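Local coordinates for protein dihydropteroate synthase (Anaplasma phagocytophilum, PDB 6UCZ) that probably catalyses the condensation of 6-hydroxymethyl-7,8-dihydropterin pyrophosphate with p-aminobenzoate to give dihydropteroate, a step of folate synthesis, and here holds a pterin monophosphate, at residues P206-G211 with K241-L246; Y216-A221 with A259-F264. All blocks are in the same frame, centred on the assembly; numbering follows the deposited sequence.

Contact 1: P206-G211 with K241-L246; sequences PGLGFG and KSMFSL. With PMM (pterin-6-yl-methyl-monophosphate), chain C.
L208 and K241 bury the most surface here, with M243 next, and the three form a polar and an apolar half of one contact. K241 runs its long chain past the L208 carbonyl, bent at chi2 and again at chi4 (88°), so that NZ arrives between the loop and the pterin. There NZ donates to L208 O at 3.3 Å; the bond is long, meets the carbonyl at 142° and comes in tilted from its plane. The same ammonium donates to PMM N5 at 3.2 Å and lies 2.8 Å from PMM O4, while G237 O takes a further hydrogen bond, so several acceptors fix its place. On the apolar side, L208 CD1 packs against M243 SD at 3.8 Å, the two chains meeting at a slant. F210 follows L208 by two residues, and its CE2 stands 3.5 Å from PMM N5, which lies at the ring edge near its plane. The type II turn from G207 to F210, closed by F210 N to G207 O (3.0 Å), holds the L208 carbonyl and the F210 ring on the ligand side. This is the pterin pocket at the C-terminal end of the strands in a TIM-barrel dihydropteroate synthase.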
loop_
_atom_site.group_PDB
_atom_site.type_symbol
_atom_site.label_atom_id
_atom_site.label_comp_id
_atom_site.label_asym_id
_atom_site.label_seq_id
_atom_site.Cartn_x
_atom_site.Cartn_y
_atom_site.Cartn_z
ATOM N N PRO A 206 -0.381 -3.202 7.726
ATOM C CA PRO A 206 -0.951 -4.462 8.243
ATOM C C PRO A 206 -1.649 -5.322 7.203
ATOM O O PRO A 206 -2.096 -6.427 7.550
ATOM C CB PRO A 206 -1.954 -3.979 9.296
ATOM C CG PRO A 206 -2.401 -2.641 8.761
ATOM C CD PRO A 206 -1.158 -2.027 8.173
ATOM N N GLY A 207 -1.811 -4.852 5.969
ATOM C CA GLY A 207 -2.458 -5.663 4.952
ATOM C C GLY A 207 -3.907 -6.007 5.258
ATOM O O GLY A 207 -4.275 -7.186 5.355
ATOM N N LEU A 208 -4.744 -4.983 5.397
ATOM C CA LEU A 208 -6.166 -5.204 5.631
ATOM C C LEU A 208 -6.751 -6.077 4.533
ATOM O O LEU A 208 -6.421 -5.926 3.354
ATOM C CB LEU A 208 -6.923 -3.859 5.698
ATOM C CG LEU A 208 -6.478 -2.832 6.748
ATOM C CD1 LEU A 208 -7.500 -1.654 6.888
ATOM C CD2 LEU A 208 -6.324 -3.535 8.086
ATOM N N GLY A 209 -7.590 -7.032 4.926
ATOM C CA GLY A 209 -8.183 -7.938 3.967
ATOM C C GLY A 209 -7.328 -9.133 3.554
ATOM O O GLY A 209 -7.870 -10.084 2.987
ATOM N N PHE A 210 -6.006 -9.093 3.737
ATOM C CA PHE A 210 -5.144 -10.199 3.288
ATOM C C PHE A 210 -5.188 -11.318 4.325
ATOM O O PHE A 210 -4.495 -11.293 5.344
ATOM C CB PHE A 210 -3.722 -9.715 3.020
ATOM C CG PHE A 210 -3.599 -8.919 1.746
ATOM C CD1 PHE A 210 -3.245 -9.547 0.553
ATOM C CD2 PHE A 210 -3.865 -7.551 1.730
ATOM C CE1 PHE A 210 -3.147 -8.821 -0.632
ATOM C CE2 PHE A 210 -3.778 -6.821 0.548
ATOM C CZ PHE A 210 -3.413 -7.454 -0.634
ATOM N N GLY A 211 -6.063 -12.287 4.088
ATOM C CA GLY A 211 -6.314 -13.329 5.065
ATOM C C GLY A 211 -6.988 -12.846 6.327
ATOM O O GLY A 211 -6.921 -13.524 7.356
ATOM N N LYS A 241 -12.146 -2.103 0.219
ATOM C CA LYS A 241 -11.851 -3.486 0.604
ATOM C C LYS A 241 -13.109 -4.200 1.102
ATOM O O LYS A 241 -14.090 -3.581 1.529
ATOM C CB LYS A 241 -10.762 -3.505 1.678
ATOM C CG LYS A 241 -9.360 -3.065 1.157
ATOM C CD LYS A 241 -8.486 -4.284 0.960
ATOM C CE LYS A 241 -7.185 -4.044 0.176
ATOM N NZ LYS A 241 -6.101 -3.639 1.063
ATOM N N SER A 242 -13.074 -5.533 1.032
ATOM C CA SER A 242 -14.244 -6.316 1.399
ATOM C C SER A 242 -14.629 -6.134 2.862
ATOM O O SER A 242 -15.755 -6.487 3.234
ATOM C CB SER A 242 -13.996 -7.798 1.094
ATOM O OG SER A 242 -12.961 -8.286 1.906
ATOM N N MET A 243 -13.738 -5.580 3.698
ATOM C CA MET A 243 -14.130 -5.248 5.067
ATOM C C MET A 243 -15.399 -4.389 5.097
ATOM O O MET A 243 -16.179 -4.458 6.056
ATOM C CB MET A 243 -12.980 -4.554 5.799
ATOM C CG MET A 243 -12.590 -3.164 5.228
ATOM S SD MET A 243 -11.092 -2.434 5.941
ATOM C CE MET A 243 -11.646 -2.138 7.620
ATOM N N PHE A 244 -15.650 -3.613 4.045
ATOM C CA PHE A 244 -16.872 -2.815 4.003
ATOM C C PHE A 244 -18.105 -3.644 3.692
ATOM O O PHE A 244 -19.205 -3.104 3.713
ATOM C CB PHE A 244 -16.738 -1.682 2.984
ATOM C CG PHE A 244 -15.804 -0.600 3.425
ATOM C CD1 PHE A 244 -16.241 0.414 4.275
ATOM C CD2 PHE A 244 -14.465 -0.637 3.064
ATOM C CE1 PHE A 244 -15.367 1.422 4.708
ATOM C CE2 PHE A 244 -13.596 0.338 3.507
ATOM C CZ PHE A 244 -14.058 1.381 4.333
ATOM N N SER A 245 -17.969 -4.935 3.394
ATOM C CA SER A 245 -19.165 -5.757 3.271
ATOM C C SER A 245 -19.860 -5.928 4.615
ATOM O O SER A 245 -21.027 -6.330 4.655
ATOM C CB SER A 245 -18.818 -7.127 2.696
ATOM O OG SER A 245 -18.132 -7.880 3.677
ATOM N N LEU A 246 -19.154 -5.644 5.712
ATOM C CA LEU A 246 -19.709 -5.805 7.053
ATOM C C LEU A 246 -20.725 -4.705 7.366
ATOM O O LEU A 246 -21.790 -4.973 7.942
ATOM C CB LEU A 246 -18.562 -5.800 8.064
ATOM C CG LEU A 246 -18.879 -6.202 9.493
ATOM C CD1 LEU A 246 -19.361 -7.646 9.510
ATOM C CD2 LEU A 246 -17.640 -6.002 10.356
HETATM N N5 PMM C . -3.782 -3.769 -1.119
HETATM C C6 PMM C . -3.737 -4.185 -2.389
HETATM C C7 PMM C . -2.585 -4.051 -3.143
HETATM N N8 PMM C . -1.444 -3.524 -2.685
HETATM N N1 PMM C . -0.327 -2.549 -0.952
HETATM C C2 PMM C . -0.302 -2.126 0.307
HETATM N N2 PMM C . 0.822 -1.605 0.811
HETATM N N3 PMM C . -1.381 -2.210 1.145
HETATM C C4 PMM C . -2.604 -2.742 0.808
HETATM O O4 PMM C . -3.520 -2.806 1.628
HETATM C C4A PMM C . -2.676 -3.227 -0.587
HETATM C C8A PMM C . -1.500 -3.110 -1.414
HETATM C C9 PMM C . -4.986 -4.851 -2.909
HETATM O O10 PMM C . -6.017 -3.857 -3.081
HETATM P PA PMM C . -6.513 -3.366 -4.541
HETATM O O1P PMM C . -7.747 -2.497 -4.247
HETATM O O2P PMM C . -7.003 -4.594 -5.296
HETATM O O3P PMM C . -5.416 -2.635 -5.240
#

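Contact 2: Y216-A221 with A259-F264; sequences YSWYIA and AMLSTF
Helices 216-221 and 259-264 run in roughly the same direction, 34° apart, with their axes 12.4 Å from each other at closest approach, and A221 and L261 have the nearest CA atoms (8.6 Å). Both belong to the outer helical layer of the TIM barrel, on helices 214-222 and 255-267, and at this spacing most of the reach comes from L261, W218 and F264. L261 is the central one. With CG anti to its backbone N (chi1 175°), it sends both methyls across: CD2 sits 4.0 Å from W218 CZ3, CD1 is nearly as close to that same carbon, and indole and leucine reach out from their helices in opposing directions and overlap side by side. The indole meets it with CZ3 and CH2 of its six-membered ring, obliquely, while its nitrogen is held by M243 O. A221 adds a looser apolar touch, CB to L261 CD1 at 4.4 Å. One turn on from L261, F264 swings its ring out opposite its own amide nitrogen (chi1 167°). The ring turns an edge to the backbone of A221, where F264 CE2 lies 3.4 Å from A221 O, an oxygen close to the ring plane.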
loop_
_atom_site.group_PDB
_atom_site.type_symbol
_atom_site.label_atom_id
_atom_site.label_comp_id
_atom_site.label_asym_id
_atom_site.label_seq_id
_atom_site.Cartn_x
_atom_site.Cartn_y
_atom_site.Cartn_z
ATOM N N TYR A 216 -11.927 -8.710 11.621
ATOM C CA TYR A 216 -10.534 -8.542 12.020
ATOM C C TYR A 216 -9.916 -7.303 11.384
ATOM O O TYR A 216 -9.107 -6.620 12.018
ATOM C CB TYR A 216 -9.717 -9.789 11.663
ATOM C CG TYR A 216 -10.150 -11.025 12.419
ATOM C CD1 TYR A 216 -9.923 -11.151 13.787
ATOM C CD2 TYR A 216 -10.777 -12.076 11.761
ATOM C CE1 TYR A 216 -10.338 -12.301 14.488
ATOM C CE2 TYR A 216 -11.184 -13.216 12.441
ATOM C CZ TYR A 216 -10.961 -13.332 13.800
ATOM O OH TYR A 216 -11.369 -14.490 14.458
ATOM N N SER A 217 -10.260 -7.014 10.122
ATOM C CA SER A 217 -9.725 -5.822 9.466
ATOM C C SER A 217 -10.204 -4.550 10.148
ATOM O O SER A 217 -9.439 -3.588 10.273
ATOM C CB SER A 217 -10.106 -5.800 7.987
ATOM O OG SER A 217 -9.375 -6.787 7.271
ATOM N N TRP A 218 -11.463 -4.520 10.603
ATOM C CA TRP A 218 -11.924 -3.364 11.372
ATOM C C TRP A 218 -11.194 -3.266 12.704
ATOM O O TRP A 218 -10.837 -2.164 13.142
ATOM C CB TRP A 218 -13.450 -3.428 11.593
ATOM C CG TRP A 218 -14.190 -3.014 10.373
ATOM C CD1 TRP A 218 -14.791 -3.823 9.446
ATOM C CD2 TRP A 218 -14.372 -1.675 9.918
ATOM N NE1 TRP A 218 -15.328 -3.063 8.436
ATOM C CE2 TRP A 218 -15.083 -1.740 8.702
ATOM C CE3 TRP A 218 -13.987 -0.420 10.415
ATOM C CZ2 TRP A 218 -15.431 -0.598 7.982
ATOM C CZ3 TRP A 218 -14.332 0.714 9.695
ATOM C CH2 TRP A 218 -15.046 0.618 8.496
ATOM N N TYR A 219 -10.984 -4.406 13.372
ATOM C CA TYR A 219 -10.257 -4.402 14.640
ATOM C C TYR A 219 -8.872 -3.787 14.479
ATOM O O TYR A 219 -8.432 -2.996 15.323
ATOM C CB TYR A 219 -10.156 -5.828 15.196
ATOM C CG TYR A 219 -9.433 -5.922 16.526
ATOM C CD1 TYR A 219 -8.047 -6.057 16.587
ATOM C CD2 TYR A 219 -10.137 -5.856 17.721
ATOM C CE1 TYR A 219 -7.384 -6.138 17.816
ATOM C CE2 TYR A 219 -9.490 -5.940 18.949
ATOM C CZ TYR A 219 -8.115 -6.079 18.988
ATOM O OH TYR A 219 -7.481 -6.160 20.209
ATOM N N ILE A 220 -8.165 -4.151 13.408
ATOM C CA ILE A 220 -6.825 -3.621 13.172
ATOM C C ILE A 220 -6.883 -2.115 12.926
ATOM O O ILE A 220 -6.112 -1.338 13.503
ATOM C CB ILE A 220 -6.169 -4.342 11.981
ATOM C CG1 ILE A 220 -5.985 -5.844 12.267
ATOM C CG2 ILE A 220 -4.850 -3.653 11.609
ATOM C CD1 ILE A 220 -5.178 -6.126 13.500
ATOM N N ALA A 221 -7.774 -1.687 12.030
ATOM C CA ALA A 221 -7.940 -0.259 11.769
ATOM C C ALA A 221 -8.228 0.499 13.062
ATOM O O ALA A 221 -7.590 1.518 13.355
ATOM C CB ALA A 221 -9.062 -0.041 10.748
ATOM N N ALA A 259 -13.867 6.981 2.626
ATOM C CA ALA A 259 -13.481 8.311 3.093
ATOM C C ALA A 259 -13.860 8.540 4.552
ATOM O O ALA A 259 -13.157 9.270 5.264
ATOM C CB ALA A 259 -14.127 9.384 2.211
ATOM N N MET A 260 -14.972 7.946 5.012
ATOM C CA MET A 260 -15.320 8.052 6.427
ATOM C C MET A 260 -14.253 7.412 7.308
ATOM O O MET A 260 -13.872 7.974 8.346
ATOM C CB MET A 260 -16.688 7.416 6.684
ATOM C CG MET A 260 -17.838 8.093 5.902
ATOM S SD MET A 260 -19.448 7.391 6.328
ATOM C CE MET A 260 -20.407 7.629 4.850
ATOM N N LEU A 261 -13.756 6.233 6.915
ATOM C CA LEU A 261 -12.662 5.623 7.662
ATOM C C LEU A 261 -11.357 6.386 7.456
ATOM O O LEU A 261 -10.564 6.532 8.395
ATOM C CB LEU A 261 -12.518 4.148 7.261
ATOM C CG LEU A 261 -11.345 3.381 7.864
ATOM C CD1 LEU A 261 -11.349 3.442 9.403
ATOM C CD2 LEU A 261 -11.390 1.955 7.369
ATOM N N SER A 262 -11.123 6.896 6.238
ATOM C CA SER A 262 -9.928 7.700 5.990
ATOM C C SER A 262 -9.799 8.834 7.004
ATOM O O SER A 262 -8.698 9.113 7.496
ATOM C CB SER A 262 -9.959 8.271 4.574
ATOM O OG SER A 262 -9.815 7.251 3.612
ATOM N N THR A 263 -10.914 9.500 7.330
ATOM C CA THR A 263 -10.869 10.581 8.312
ATOM C C THR A 263 -10.359 10.077 9.653
ATOM O O THR A 263 -9.483 10.698 10.268
ATOM C CB THR A 263 -12.253 11.209 8.490
ATOM O OG1 THR A 263 -12.743 11.680 7.232
ATOM C CG2 THR A 263 -12.165 12.385 9.459
ATOM N N PHE A 264 -10.882 8.935 10.110
ATOM C CA PHE A 264 -10.443 8.357 11.378
ATOM C C PHE A 264 -8.959 8.001 11.333
ATOM O O PHE A 264 -8.203 8.289 12.271
ATOM C CB PHE A 264 -11.263 7.106 11.689
ATOM C CG PHE A 264 -10.694 6.273 12.801
ATOM C CD1 PHE A 264 -11.042 6.548 14.123
ATOM C CD2 PHE A 264 -9.826 5.222 12.540
ATOM C CE1 PHE A 264 -10.524 5.791 15.169
ATOM C CE2 PHE A 264 -9.303 4.454 13.582
ATOM C CZ PHE A 264 -9.650 4.740 14.891
#

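In the fold
The segments alternate along the chain: 206-211 leads into helix 214-222, and 241-246 comes before helix 255-267, so contact 2 packs the helices that follow the two loops of contact 1. The two centres are 10 Å apart, and hydrogen bonds join them directly. W218 NE1 reaches M243 O at 2.9 Å, and S217 OG is 3.0 Å from G209 N; L246 CD2 also packs on W218 CD1 at 3.7 Å. Helix 214-222 thus grips both loops. Contact 1 touches PMM, which D205, N133 and R274 also hydrogen-bond, whereas contact 2 lies behind it, the L261 side chain being about 11 Å from PMM.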